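Local coordinates for 6-phosphogluconolactonase (Leishmania braziliensis, PDB 3CSS), which probably catalyses the hydrolysis of 6-phosphogluconolactone to 6-phosphogluconate, the second step of the oxidative pentose phosphate pathway, at residues 166-171 against 193-198; 161-166 against 244-249; 69-74 against 93-98. All coordinates share one frame; numbering follows the deposited sequence.

In the fold
The three contacts belong to one alpha/beta domain built on a mixed, mostly parallel sheet. Contact 3 comes first along the chain and joins strand 69-77 to helix 87-96. Contact 2 joins the end of strand 158-162 to residues 244-249. Contact 1 starts at the last residue of 161-166 and lies before 244-249. Contacts 1 and 2 share Asp166, and their centres are about 12 Å apart. Thr169 OG1 probably hydrogen-bonds Gly162 O, which ties them together. The centre of contact 3 is about 22 Å from each of the others. Contacts 1 and 2 thus join the chain after strand 158-162, with the family's Asp-Gly-His sequence, to later segments, while contact 3 ties a helix to another part of the sheet.

Contact 1: residues 166-171 against 193-198; sequences DGHTAS and PTMSPK
Asp166 OD1 is gripped by two N-H groups of His168 and lies close to the sulfur of Met195. The bond from His168 ND1 to Asp166 OD1 is short, at 2.6 Å. It uses the syn lone pair and runs in the imidazole plane. The backbone N of His168 reaches Asp166 OD1 at 3.0 Å from above the carboxylate plane, which makes an Asx turn. The ND1 bond fixes how the imidazole is turned, and the backbone bond helps hold the carboxylate. Asp166 OD2 has its own partner, the hydroxyl of Ser192. These residues belong to the Asp-Gly-His-Thr-Ala-Ser sequence characteristic of 6-phosphogluconolactonases, which in relatives lies at the active site. Met195 comes across from the facing loop. Its CG sits 3.4 Å from Asp166 OD2. A bend at chi2 (-77°) then brings SD to 3.7 Å from His168 CE1, an oblique sulfur-aromatic approach. Thr194 adds a lighter touch, OG1 to Asp166 CB at 3.8 Å. Phe173 stacks on the His168 ring. The facing loop is held in shape by Lys198, whose NZ donates to Pro193 O at 2.9 Å and to Met195 O at 2.7 Å.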
ATOM      1  N   ASP A 166      11.897   9.706   2.730  1.00 14.21           N
ATOM      2  CA  ASP A 166      12.772   9.434   1.594  1.00 14.72           C
ATOM      3  C   ASP A 166      12.054   9.488   0.238  1.00 14.67           C
ATOM      4  O   ASP A 166      12.682   9.260  -0.808  1.00 14.18           O
ATOM      5  CB  ASP A 166      13.452   8.085   1.783  1.00 15.21           C
ATOM      6  CG  ASP A 166      12.498   6.913   1.639  1.00 13.87           C
ATOM      7  OD1 ASP A 166      11.283   7.110   1.825  1.00 15.38           O
ATOM      8  OD2 ASP A 166      12.957   5.786   1.314  1.00 14.83           O
ATOM      9  N   GLY A 167      10.740   9.739   0.250  1.00 14.09           N
ATOM     10  CA  GLY A 167       9.947   9.786  -0.982  1.00 14.30           C
ATOM     11  C   GLY A 167       9.356   8.454  -1.430  1.00 14.07           C
ATOM     12  O   GLY A 167       8.688   8.386  -2.464  1.00 15.16           O
ATOM     13  N   HIS A 168       9.617   7.369  -0.687  1.00 14.51           N
ATOM     14  CA  HIS A 168       9.090   6.062  -1.040  1.00 15.38           C
ATOM     15  C   HIS A 168       7.599   5.954  -0.690  1.00 15.24           C
ATOM     16  O   HIS A 168       7.077   6.715   0.127  1.00 16.37           O
ATOM     17  CB  HIS A 168       9.912   4.922  -0.386  1.00 16.21           C
ATOM     18  CG  HIS A 168       9.403   4.463   0.940  1.00 16.88           C
ATOM     19  ND1 HIS A 168       9.741   5.080   2.124  1.00 16.82           N
ATOM     20  CD2 HIS A 168       8.631   3.399   1.279  1.00 19.54           C
ATOM     21  CE1 HIS A 168       9.160   4.452   3.133  1.00 20.95           C
ATOM     22  NE2 HIS A 168       8.487   3.420   2.650  1.00 20.87           N
ATOM     23  N   THR A 169       6.942   4.979  -1.310  1.00 15.65           N
ATOM     24  CA  THR A 169       5.608   4.560  -0.919  1.00 15.39           C
ATOM     25  C   THR A 169       5.595   3.022  -1.052  1.00 15.40           C
ATOM     26  O   THR A 169       6.490   2.427  -1.696  1.00 15.09           O
ATOM     27  CB  THR A 169       4.517   5.237  -1.789  1.00 15.75           C
ATOM     28  OG1 THR A 169       3.213   4.971  -1.250  1.00 16.63           O
ATOM     29  CG2 THR A 169       4.595   4.795  -3.273  1.00 15.34           C
ATOM     30  N   ALA A 170       4.630   2.380  -0.415  1.00 15.34           N
ATOM     31  CA  ALA A 170       4.634   0.916  -0.302  1.00 15.10           C
ATOM     32  C   ALA A 170       6.041   0.477   0.143  1.00 15.57           C
ATOM     33  O   ALA A 170       6.559   1.060   1.084  1.00 15.44           O
ATOM     34  CB  ALA A 170       4.210   0.278  -1.634  1.00 15.59           C
ATOM     35  N   SER A 171       6.652  -0.528  -0.482  1.00 16.38           N
ATOM     36  CA  SER A 171       8.121  -0.746  -0.300  1.00 16.08           C
ATOM     37  C   SER A 171       8.853  -0.525  -1.630  1.00 16.64           C
ATOM     38  O   SER A 171       9.795  -1.250  -1.990  1.00 16.91           O
ATOM     39  CB  SER A 171       8.441  -2.100   0.336  1.00 16.83           C
ATOM     40  OG  SER A 171       8.176  -2.059   1.734  1.00 16.61           O
ATOM     41  N   PRO A 193      18.627   4.306   3.067  1.00 15.93           N
ATOM     42  CA  PRO A 193      19.442   4.516   4.271  1.00 16.32           C
ATOM     43  C   PRO A 193      18.735   5.078   5.510  1.00 15.77           C
ATOM     44  O   PRO A 193      19.055   4.671   6.635  1.00 16.50           O
ATOM     45  CB  PRO A 193      20.524   5.473   3.788  1.00 16.81           C
ATOM     46  CG  PRO A 193      20.724   5.101   2.369  1.00 16.75           C
ATOM     47  CD  PRO A 193      19.325   4.813   1.866  1.00 16.53           C
ATOM     48  N   THR A 194      17.798   5.993   5.310  1.00 15.91           N
ATOM     49  CA  THR A 194      17.082   6.621   6.435  1.00 16.23           C
ATOM     50  C   THR A 194      15.927   5.785   7.002  1.00 17.00           C
ATOM     51  O   THR A 194      15.389   6.127   8.075  1.00 16.80           O
ATOM     52  CB  THR A 194      16.508   7.970   6.037  1.00 16.11           C
ATOM     53  OG1 THR A 194      15.552   7.794   4.976  1.00 15.85           O
ATOM     54  CG2 THR A 194      17.654   8.965   5.644  1.00 17.51           C
ATOM     55  N   MET A 195      15.543   4.718   6.295  1.00 16.50           N
ATOM     56  CA  MET A 195      14.303   4.004   6.586  1.00 17.45           C
ATOM     57  C   MET A 195      14.520   2.687   7.312  1.00 18.28           C
ATOM     58  O   MET A 195      15.502   1.963   7.048  1.00 17.87           O
ATOM     59  CB  MET A 195      13.543   3.769   5.294  1.00 17.83           C
ATOM     60  CG  MET A 195      13.143   5.070   4.598  1.00 18.18           C
ATOM     61  SD  MET A 195      11.708   5.863   5.389  1.00 20.85           S
ATOM     62  CE  MET A 195      12.444   7.244   6.241  1.00 20.45           C
ATOM     63  N   SER A 196      13.577   2.385   8.208  1.00 19.20           N
ATOM     64  CA  SER A 196      13.614   1.184   9.048  1.00 20.18           C
ATOM     65  C   SER A 196      12.234   0.523   9.073  1.00 20.34           C
ATOM     66  O   SER A 196      11.225   1.169   8.785  1.00 21.12           O
ATOM     67  CB  SER A 196      14.019   1.573  10.461  1.00 21.27           C
ATOM     68  OG  SER A 196      15.378   1.919  10.474  1.00 23.73           O
ATOM     69  N   PRO A 197      12.165  -0.774   9.428  1.00 20.39           N
ATOM     70  CA  PRO A 197      13.219  -1.699   9.820  1.00 20.28           C
ATOM     71  C   PRO A 197      14.119  -2.130   8.660  1.00 20.04           C
ATOM     72  O   PRO A 197      13.666  -2.162   7.510  1.00 19.07           O
ATOM     73  CB  PRO A 197      12.441  -2.903  10.386  1.00 20.67           C
ATOM     74  CG  PRO A 197      11.110  -2.820   9.828  1.00 20.80           C
ATOM     75  CD  PRO A 197      10.829  -1.378   9.555  1.00 20.45           C
ATOM     76  N   LYS A 198      15.372  -2.461   8.982  1.00 19.20           N
ATOM     77  CA  LYS A 198      16.362  -2.888   8.004  1.00 18.89           C
ATOM     78  C   LYS A 198      16.159  -4.369   7.673  1.00 18.51           C
ATOM     79  O   LYS A 198      16.878  -5.244   8.165  1.00 18.53           O
ATOM     80  CB  LYS A 198      17.786  -2.672   8.538  1.00 19.01           C
ATOM     81  CG  LYS A 198      18.136  -1.223   8.863  1.00 19.35           C
ATOM     82  CD  LYS A 198      17.992  -0.333   7.652  1.00 20.54           C
ATOM     83  CE  LYS A 198      18.445   1.088   7.914  1.00 20.58           C
ATOM     84  NZ  LYS A 198      18.222   1.930   6.703  1.00 19.35           N
TER

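Contact 2: residues 161-166 against 244-249; sequences LGFGSD and RFLRDC
At the C-terminal end of the parallel strand 158-162, Leu161 and Phe163 meet Leu246, which projects from a 3-10 segment leading toward strand 252-257. The contact is small, buried and wholly apolar. Leu246 uses both of its methyl groups, one for each partner. Its CD2 meets Leu161 CD1 at 3.8 Å, and these two leucines reach toward each other tip to tip. Its CD1 lies at the edge of the Phe163 ring, near the ring plane, 3.8 Å from CE1. Phe163 CZ is a little farther from that methyl. The phenyl ring therefore offers its rim and not a face to the leucine. Phe163 has CG anti to its carbonyl carbon (chi1 -74°), which carries the far side of the ring across to Leu246 although its CB does not point there.

The segment that presents Leu246 is held by its own backbone. Arg247 N bonds to Arg244 O at 3.0 Å, and Asp248 N bonds to Phe245 O at 3.0 Å. Cys249 N continues the series to Leu246 O at 3.1 Å. Arg247 CD lies over one face of the Arg244 guanidinium. Arg247 also forms a salt bridge with Glu234, just beyond helix 225-232.

Neighbouring elements complete the apolar layer. Val217 of strand 214-219 touches both Phe163 and Leu246. Helix 225-232 packs on Phe163, and Ile209 of helix 206-211 packs on Leu246. Side chains at the end of strand 158-162 and on the neighbouring parallel strand 214-219 are thus covered by helices and the 3-10 segment, as in the Rossmann-like alpha/beta fold of the glucosamine-6-phosphate isomerase and 6-phosphogluconolactonase family.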
ATOM      1  N   LEU A 161      -1.865   3.807   0.898  1.00 14.85           N
ATOM      2  CA  LEU A 161      -0.434   4.056   0.836  1.00 14.28           C
ATOM      3  C   LEU A 161      -0.023   5.080   1.878  1.00 14.69           C
ATOM      4  O   LEU A 161      -0.845   5.826   2.393  1.00 14.11           O
ATOM      5  CB  LEU A 161      -0.027   4.579  -0.559  1.00 14.55           C
ATOM      6  CG  LEU A 161      -0.174   3.662  -1.767  1.00 14.90           C
ATOM      7  CD1 LEU A 161       0.173   4.502  -2.994  1.00 14.00           C
ATOM      8  CD2 LEU A 161       0.727   2.436  -1.649  1.00 13.95           C
ATOM      9  N   GLY A 162       1.263   5.074   2.204  1.00 14.60           N
ATOM     10  CA  GLY A 162       1.887   6.159   2.908  1.00 16.12           C
ATOM     11  C   GLY A 162       3.056   6.722   2.144  1.00 16.62           C
ATOM     12  O   GLY A 162       3.431   6.197   1.095  1.00 17.67           O
ATOM     13  N   PHE A 163       3.658   7.763   2.696  1.00 16.34           N
ATOM     14  CA  PHE A 163       4.906   8.311   2.168  1.00 16.21           C
ATOM     15  C   PHE A 163       5.959   8.234   3.252  1.00 16.70           C
ATOM     16  O   PHE A 163       5.689   8.587   4.404  1.00 17.23           O
ATOM     17  CB  PHE A 163       4.768   9.791   1.795  1.00 16.33           C
ATOM     18  CG  PHE A 163       3.994  10.082   0.526  1.00 15.38           C
ATOM     19  CD1 PHE A 163       3.985   9.213  -0.566  1.00 16.35           C
ATOM     20  CD2 PHE A 163       3.332  11.277   0.412  1.00 16.51           C
ATOM     21  CE1 PHE A 163       3.288   9.576  -1.727  1.00 17.47           C
ATOM     22  CE2 PHE A 163       2.658  11.639  -0.720  1.00 16.08           C
ATOM     23  CZ  PHE A 163       2.647  10.797  -1.794  1.00 14.66           C
ATOM     24  N   GLY A 164       7.156   7.823   2.873  1.00 16.50           N
ATOM     25  CA  GLY A 164       8.323   8.027   3.714  1.00 16.31           C
ATOM     26  C   GLY A 164       8.961   9.369   3.466  1.00 15.93           C
ATOM     27  O   GLY A 164       8.799   9.976   2.397  1.00 15.51           O
ATOM     28  N   SER A 165       9.750   9.811   4.444  1.00 16.24           N
ATOM     29  CA  SER A 165      10.545  11.036   4.275  1.00 15.58           C
ATOM     30  C   SER A 165      11.598  10.929   3.153  1.00 15.44           C
ATOM     31  O   SER A 165      12.116  11.942   2.704  1.00 15.28           O
ATOM     32  CB  SER A 165      11.220  11.430   5.573  1.00 17.09           C
ATOM     33  OG  SER A 165      12.192  10.460   5.929  1.00 17.45           O
ATOM     34  N   ASP A 166      11.897   9.706   2.730  1.00 14.21           N
ATOM     35  CA  ASP A 166      12.772   9.434   1.594  1.00 14.72           C
ATOM     36  C   ASP A 166      12.054   9.488   0.238  1.00 14.67           C
ATOM     37  O   ASP A 166      12.682   9.260  -0.808  1.00 14.18           O
ATOM     38  CB  ASP A 166      13.452   8.085   1.783  1.00 15.21           C
ATOM     39  CG  ASP A 166      12.498   6.913   1.639  1.00 13.87           C
ATOM     40  OD1 ASP A 166      11.283   7.110   1.825  1.00 15.38           O
ATOM     41  OD2 ASP A 166      12.957   5.786   1.314  1.00 14.83           O
ATOM     42  N   ARG A 244       6.570   9.949  -7.323  1.00 12.59           N
ATOM     43  CA  ARG A 244       6.026  10.667  -8.472  1.00 12.55           C
ATOM     44  C   ARG A 244       5.384   9.727  -9.508  1.00 12.07           C
ATOM     45  O   ARG A 244       4.564  10.180 -10.314  1.00 13.12           O
ATOM     46  CB  ARG A 244       7.080  11.566  -9.112  1.00 12.66           C
ATOM     47  CG  ARG A 244       6.525  12.532 -10.141  1.00 12.21           C
ATOM     48  CD  ARG A 244       7.565  13.506 -10.689  1.00 13.46           C
ATOM     49  NE  ARG A 244       7.008  14.289 -11.808  1.00 12.57           N
ATOM     50  CZ  ARG A 244       6.267  15.385 -11.696  1.00 11.71           C
ATOM     51  NH1 ARG A 244       5.958  15.898 -10.524  1.00 12.87           N
ATOM     52  NH2 ARG A 244       5.838  15.996 -12.791  1.00 13.27           N
ATOM     53  N   PHE A 245       5.694   8.418  -9.487  1.00 12.44           N
ATOM     54  CA  PHE A 245       4.988   7.485 -10.388  1.00 12.57           C
ATOM     55  C   PHE A 245       3.464   7.503 -10.194  1.00 12.12           C
ATOM     56  O   PHE A 245       2.701   7.089 -11.088  1.00 11.91           O
ATOM     57  CB  PHE A 245       5.534   6.048 -10.281  1.00 13.23           C
ATOM     58  CG  PHE A 245       5.071   5.290  -9.068  1.00 14.55           C
ATOM     59  CD1 PHE A 245       3.842   4.630  -9.063  1.00 13.82           C
ATOM     60  CD2 PHE A 245       5.878   5.208  -7.922  1.00 14.03           C
ATOM     61  CE1 PHE A 245       3.415   3.940  -7.927  1.00 13.85           C
ATOM     62  CE2 PHE A 245       5.464   4.489  -6.801  1.00 14.58           C
ATOM     63  CZ  PHE A 245       4.231   3.866  -6.807  1.00 15.26           C
ATOM     64  N   LEU A 246       3.010   7.954  -9.025  1.00 11.98           N
ATOM     65  CA  LEU A 246       1.556   8.079  -8.768  1.00 12.63           C
ATOM     66  C   LEU A 246       0.817   8.989  -9.766  1.00 12.79           C
ATOM     67  O   LEU A 246      -0.380   8.828 -10.013  1.00 11.96           O
ATOM     68  CB  LEU A 246       1.330   8.563  -7.334  1.00 13.08           C
ATOM     69  CG  LEU A 246       1.680   7.574  -6.236  1.00 13.05           C
ATOM     70  CD1 LEU A 246       1.563   8.254  -4.863  1.00 15.60           C
ATOM     71  CD2 LEU A 246       0.822   6.271  -6.314  1.00 13.77           C
ATOM     72  N   ARG A 247       1.545   9.909 -10.390  1.00 12.65           N
ATOM     73  CA  ARG A 247       0.973  10.796 -11.400  1.00 13.20           C
ATOM     74  C   ARG A 247       0.401  10.022 -12.584  1.00 13.67           C
ATOM     75  O   ARG A 247      -0.457  10.543 -13.313  1.00 14.08           O
ATOM     76  CB  ARG A 247       2.022  11.785 -11.909  1.00 13.54           C
ATOM     77  CG  ARG A 247       2.475  12.819 -10.890  1.00 12.31           C
ATOM     78  CD  ARG A 247       3.339  13.910 -11.509  1.00 13.24           C
ATOM     79  NE  ARG A 247       2.544  14.738 -12.417  1.00 12.87           N
ATOM     80  CZ  ARG A 247       1.790  15.755 -12.019  1.00 14.22           C
ATOM     81  NH1 ARG A 247       1.720  16.106 -10.741  1.00 16.77           N
ATOM     82  NH2 ARG A 247       1.087  16.435 -12.910  1.00 14.95           N
ATOM     83  N   ASP A 248       0.906   8.805 -12.801  1.00 14.00           N
ATOM     84  CA  ASP A 248       0.503   7.954 -13.918  1.00 14.79           C
ATOM     85  C   ASP A 248      -0.529   6.885 -13.550  1.00 14.11           C
ATOM     86  O   ASP A 248      -0.790   5.967 -14.340  1.00 14.33           O
ATOM     87  CB  ASP A 248       1.728   7.300 -14.548  1.00 15.79           C
ATOM     88  CG  ASP A 248       2.633   8.291 -15.233  1.00 20.72           C
ATOM     89  OD1 ASP A 248       2.119   9.242 -15.849  1.00 20.96           O
ATOM     90  OD2 ASP A 248       3.869   8.106 -15.133  1.00 26.02           O
ATOM     91  N   CYS A 249      -1.126   7.022 -12.367  1.00 13.94           N
ATOM     92  CA  CYS A 249      -2.223   6.163 -11.961  1.00 13.31           C
ATOM     93  C   CYS A 249      -3.399   6.357 -12.884  1.00 13.32           C
ATOM     94  O   CYS A 249      -3.756   7.466 -13.256  1.00 13.52           O
ATOM     95  CB  CYS A 249      -2.678   6.455 -10.547  1.00 13.55           C
ATOM     96  SG  CYS A 249      -1.525   5.839  -9.270  1.00 13.64           S
TER

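Contact 3: residues 69-74 against 93-98; sequences VQFILG and KALLRD
Phe71 meets two consecutive leucines, Leu95 and Leu96, near the C-terminal part of helix 87-96. Leu96 CD2 sits over one face of the ring. It is 4.0 Å from the ring centroid and only 11° off the ring normal, a clear CH-pi contact. Leu95 CD2 approaches obliquely and lies 3.9 Å from Phe71 CE1, with CZ also near. The two side chains of that pair cross at about a right angle. Val69 CG1 covers the opposite face of the ring, 3.5 Å above its plane. The ring is therefore sandwiched between a valine methyl of its own strand and a leucine methyl of the helix.

The helix widens into a pi-type turn at 93-96, and both leucines direct their CB atoms at the strand. Leu95 has CG anti to its backbone N (chi1 169°), which helps bring CD2 to the CE1 and CZ side of the ring. Beyond them, Arg97 NE donates to Lys93 O at 2.9 Å, a side-chain bond back to the carbonyl four residues earlier. Asp98 N bonds to Leu95 O at 3.2 Å. Asp98 OD2 hydrogen-bonds His57 NE2 of helix 50-59.

Phe71 is held by its strand. Its backbone pairs with Asp103 and Ile105, and Gln70 pairs with strand 39-43. Leu64 of helix 61-65 touches both Phe71 and Leu95.

The strand and helix are consecutive elements of the alpha/beta domain, here joined through side chains alone. With one leucine methyl over the face and another oblique to the ring, this contact probably rests on dispersion and exclusion of water.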
ATOM      1  N   VAL A  69     -15.099  -7.065   2.004  1.00 21.01           N
ATOM      2  CA  VAL A  69     -13.738  -6.679   1.626  1.00 20.60           C
ATOM      3  C   VAL A  69     -12.827  -7.901   1.540  1.00 20.65           C
ATOM      4  O   VAL A  69     -12.857  -8.776   2.413  1.00 21.90           O
ATOM      5  CB  VAL A  69     -13.106  -5.666   2.626  1.00 20.92           C
ATOM      6  CG1 VAL A  69     -11.617  -5.396   2.254  1.00 19.73           C
ATOM      7  CG2 VAL A  69     -13.897  -4.349   2.677  1.00 20.08           C
ATOM      8  N   GLN A  70     -12.042  -7.955   0.472  1.00 20.37           N
ATOM      9  CA  GLN A  70     -10.929  -8.889   0.355  1.00 20.25           C
ATOM     10  C   GLN A  70      -9.650  -8.097   0.621  1.00 19.65           C
ATOM     11  O   GLN A  70      -9.329  -7.171  -0.137  1.00 20.15           O
ATOM     12  CB  GLN A  70     -10.886  -9.508  -1.037  1.00 20.61           C
ATOM     13  CG  GLN A  70      -9.685 -10.435  -1.261  1.00 20.99           C
ATOM     14  CD  GLN A  70      -9.710 -11.077  -2.629  1.00 22.78           C
ATOM     15  OE1 GLN A  70      -9.798 -10.389  -3.637  1.00 22.03           O
ATOM     16  NE2 GLN A  70      -9.645 -12.406  -2.664  1.00 21.63           N
ATOM     17  N   PHE A  71      -8.940  -8.482   1.684  1.00 19.68           N
ATOM     18  CA  PHE A  71      -7.752  -7.776   2.172  1.00 19.12           C
ATOM     19  C   PHE A  71      -6.471  -8.423   1.641  1.00 19.19           C
ATOM     20  O   PHE A  71      -6.301  -9.658   1.684  1.00 19.54           O
ATOM     21  CB  PHE A  71      -7.669  -7.807   3.702  1.00 18.97           C
ATOM     22  CG  PHE A  71      -8.753  -7.053   4.403  1.00 19.03           C
ATOM     23  CD1 PHE A  71      -8.562  -5.732   4.758  1.00 20.30           C
ATOM     24  CD2 PHE A  71      -9.949  -7.672   4.734  1.00 19.87           C
ATOM     25  CE1 PHE A  71      -9.539  -5.016   5.424  1.00 20.74           C
ATOM     26  CE2 PHE A  71     -10.951  -6.964   5.401  1.00 20.57           C
ATOM     27  CZ  PHE A  71     -10.740  -5.629   5.747  1.00 20.30           C
ATOM     28  N   ILE A  72      -5.563  -7.575   1.186  1.00 18.39           N
ATOM     29  CA  ILE A  72      -4.201  -7.960   0.854  1.00 18.09           C
ATOM     30  C   ILE A  72      -3.250  -6.951   1.480  1.00 18.24           C
ATOM     31  O   ILE A  72      -3.636  -5.821   1.773  1.00 19.13           O
ATOM     32  CB  ILE A  72      -3.956  -8.066  -0.678  1.00 18.48           C
ATOM     33  CG1 ILE A  72      -3.853  -6.684  -1.353  1.00 17.65           C
ATOM     34  CG2 ILE A  72      -5.087  -8.926  -1.361  1.00 17.64           C
ATOM     35  CD1 ILE A  72      -3.471  -6.772  -2.859  1.00 19.12           C
ATOM     36  N   LEU A  73      -2.013  -7.375   1.700  1.00 18.69           N
ATOM     37  CA  LEU A  73      -0.978  -6.451   2.154  1.00 19.31           C
ATOM     38  C   LEU A  73      -0.304  -5.858   0.913  1.00 18.97           C
ATOM     39  O   LEU A  73       0.230  -6.570   0.057  1.00 18.48           O
ATOM     40  CB  LEU A  73       0.059  -7.161   3.027  1.00 19.63           C
ATOM     41  CG  LEU A  73      -0.398  -7.689   4.386  1.00 21.18           C
ATOM     42  CD1 LEU A  73       0.709  -8.578   4.960  1.00 24.12           C
ATOM     43  CD2 LEU A  73      -0.734  -6.555   5.339  1.00 21.92           C
ATOM     44  N   GLY A  74      -0.352  -4.538   0.794  1.00 20.90           N
ATOM     45  CA  GLY A  74       0.325  -3.858  -0.313  1.00 21.40           C
ATOM     46  C   GLY A  74       1.855  -3.904  -0.288  1.00 22.73           C
ATOM     47  O   GLY A  74       2.492  -3.805  -1.326  1.00 23.62           O
ATOM     48  N   LYS A  93      -3.665  -7.047  14.934  1.00 23.61           N
ATOM     49  CA  LYS A  93      -3.995  -6.490  16.246  1.00 23.91           C
ATOM     50  C   LYS A  93      -5.074  -5.427  16.132  1.00 23.67           C
ATOM     51  O   LYS A  93      -6.000  -5.369  16.957  1.00 23.55           O
ATOM     52  CB  LYS A  93      -2.761  -5.905  16.933  1.00 24.07           C
ATOM     53  CG  LYS A  93      -1.754  -6.944  17.378  1.00 25.39           C
ATOM     54  CD  LYS A  93      -0.640  -6.303  18.182  1.00 29.07           C
ATOM     55  CE  LYS A  93       0.516  -7.278  18.418  1.00 31.65           C
ATOM     56  NZ  LYS A  93       1.264  -6.944  19.666  1.00 34.85           N
ATOM     57  N   ALA A  94      -4.959  -4.597  15.097  1.00 23.58           N
ATOM     58  CA  ALA A  94      -5.893  -3.504  14.905  1.00 23.79           C
ATOM     59  C   ALA A  94      -7.240  -3.983  14.377  1.00 24.56           C
ATOM     60  O   ALA A  94      -8.266  -3.398  14.729  1.00 24.73           O
ATOM     61  CB  ALA A  94      -5.302  -2.417  13.985  1.00 22.91           C
ATOM     62  N   LEU A  95      -7.253  -5.039  13.555  1.00 24.88           N
ATOM     63  CA  LEU A  95      -8.454  -5.344  12.774  1.00 25.02           C
ATOM     64  C   LEU A  95      -8.644  -6.802  12.344  1.00 25.19           C
ATOM     65  O   LEU A  95      -9.723  -7.373  12.544  1.00 25.49           O
ATOM     66  CB  LEU A  95      -8.484  -4.429  11.536  1.00 25.46           C
ATOM     67  CG  LEU A  95      -9.514  -4.746  10.447  1.00 25.02           C
ATOM     68  CD1 LEU A  95     -10.944  -4.513  10.967  1.00 26.10           C
ATOM     69  CD2 LEU A  95      -9.269  -3.950   9.187  1.00 25.71           C
ATOM     70  N   LEU A  96      -7.625  -7.401  11.727  1.00 25.47           N
ATOM     71  CA  LEU A  96      -7.808  -8.670  11.021  1.00 25.36           C
ATOM     72  C   LEU A  96      -8.032  -9.847  11.955  1.00 25.61           C
ATOM     73  O   LEU A  96      -8.512 -10.904  11.537  1.00 26.27           O
ATOM     74  CB  LEU A  96      -6.632  -8.954  10.055  1.00 25.78           C
ATOM     75  CG  LEU A  96      -6.348  -7.897   8.989  1.00 25.33           C
ATOM     76  CD1 LEU A  96      -5.202  -8.337   8.094  1.00 26.87           C
ATOM     77  CD2 LEU A  96      -7.592  -7.646   8.130  1.00 26.38           C
ATOM     78  N   ARG A  97      -7.720  -9.665  13.236  1.00 25.23           N
ATOM     79  CA  ARG A  97      -8.022 -10.696  14.232  1.00 25.94           C
ATOM     80  C   ARG A  97      -9.505 -11.116  14.196  1.00 26.31           C
ATOM     81  O   ARG A  97      -9.829 -12.273  14.496  1.00 26.77           O
ATOM     82  CB  ARG A  97      -7.607 -10.225  15.633  1.00 25.72           C
ATOM     83  CG  ARG A  97      -8.294  -8.956  16.115  1.00 27.20           C
ATOM     84  CD  ARG A  97      -7.612  -8.380  17.336  1.00 28.33           C
ATOM     85  NE  ARG A  97      -8.212  -7.112  17.764  1.00 28.30           N
ATOM     86  CZ  ARG A  97      -9.225  -6.991  18.620  1.00 27.70           C
ATOM     87  NH1 ARG A  97      -9.802  -8.056  19.144  1.00 26.22           N
ATOM     88  NH2 ARG A  97      -9.682  -5.782  18.933  1.00 28.02           N
ATOM     89  N   ASP A  98     -10.400 -10.199  13.825  1.00 26.35           N
ATOM     90  CA  ASP A  98     -11.842 -10.482  13.801  1.00 26.68           C
ATOM     91  C   ASP A  98     -12.449 -10.475  12.391  1.00 27.22           C
ATOM     92  O   ASP A  98     -13.675 -10.451  12.243  1.00 27.38           O
ATOM     93  CB  ASP A  98     -12.579  -9.509  14.726  1.00 26.48           C
ATOM     94  CG  ASP A  98     -12.225  -9.723  16.192  1.00 25.82           C
ATOM     95  OD1 ASP A  98     -12.144 -10.899  16.635  1.00 26.45           O
ATOM     96  OD2 ASP A  98     -12.037  -8.725  16.920  1.00 25.99           O
TER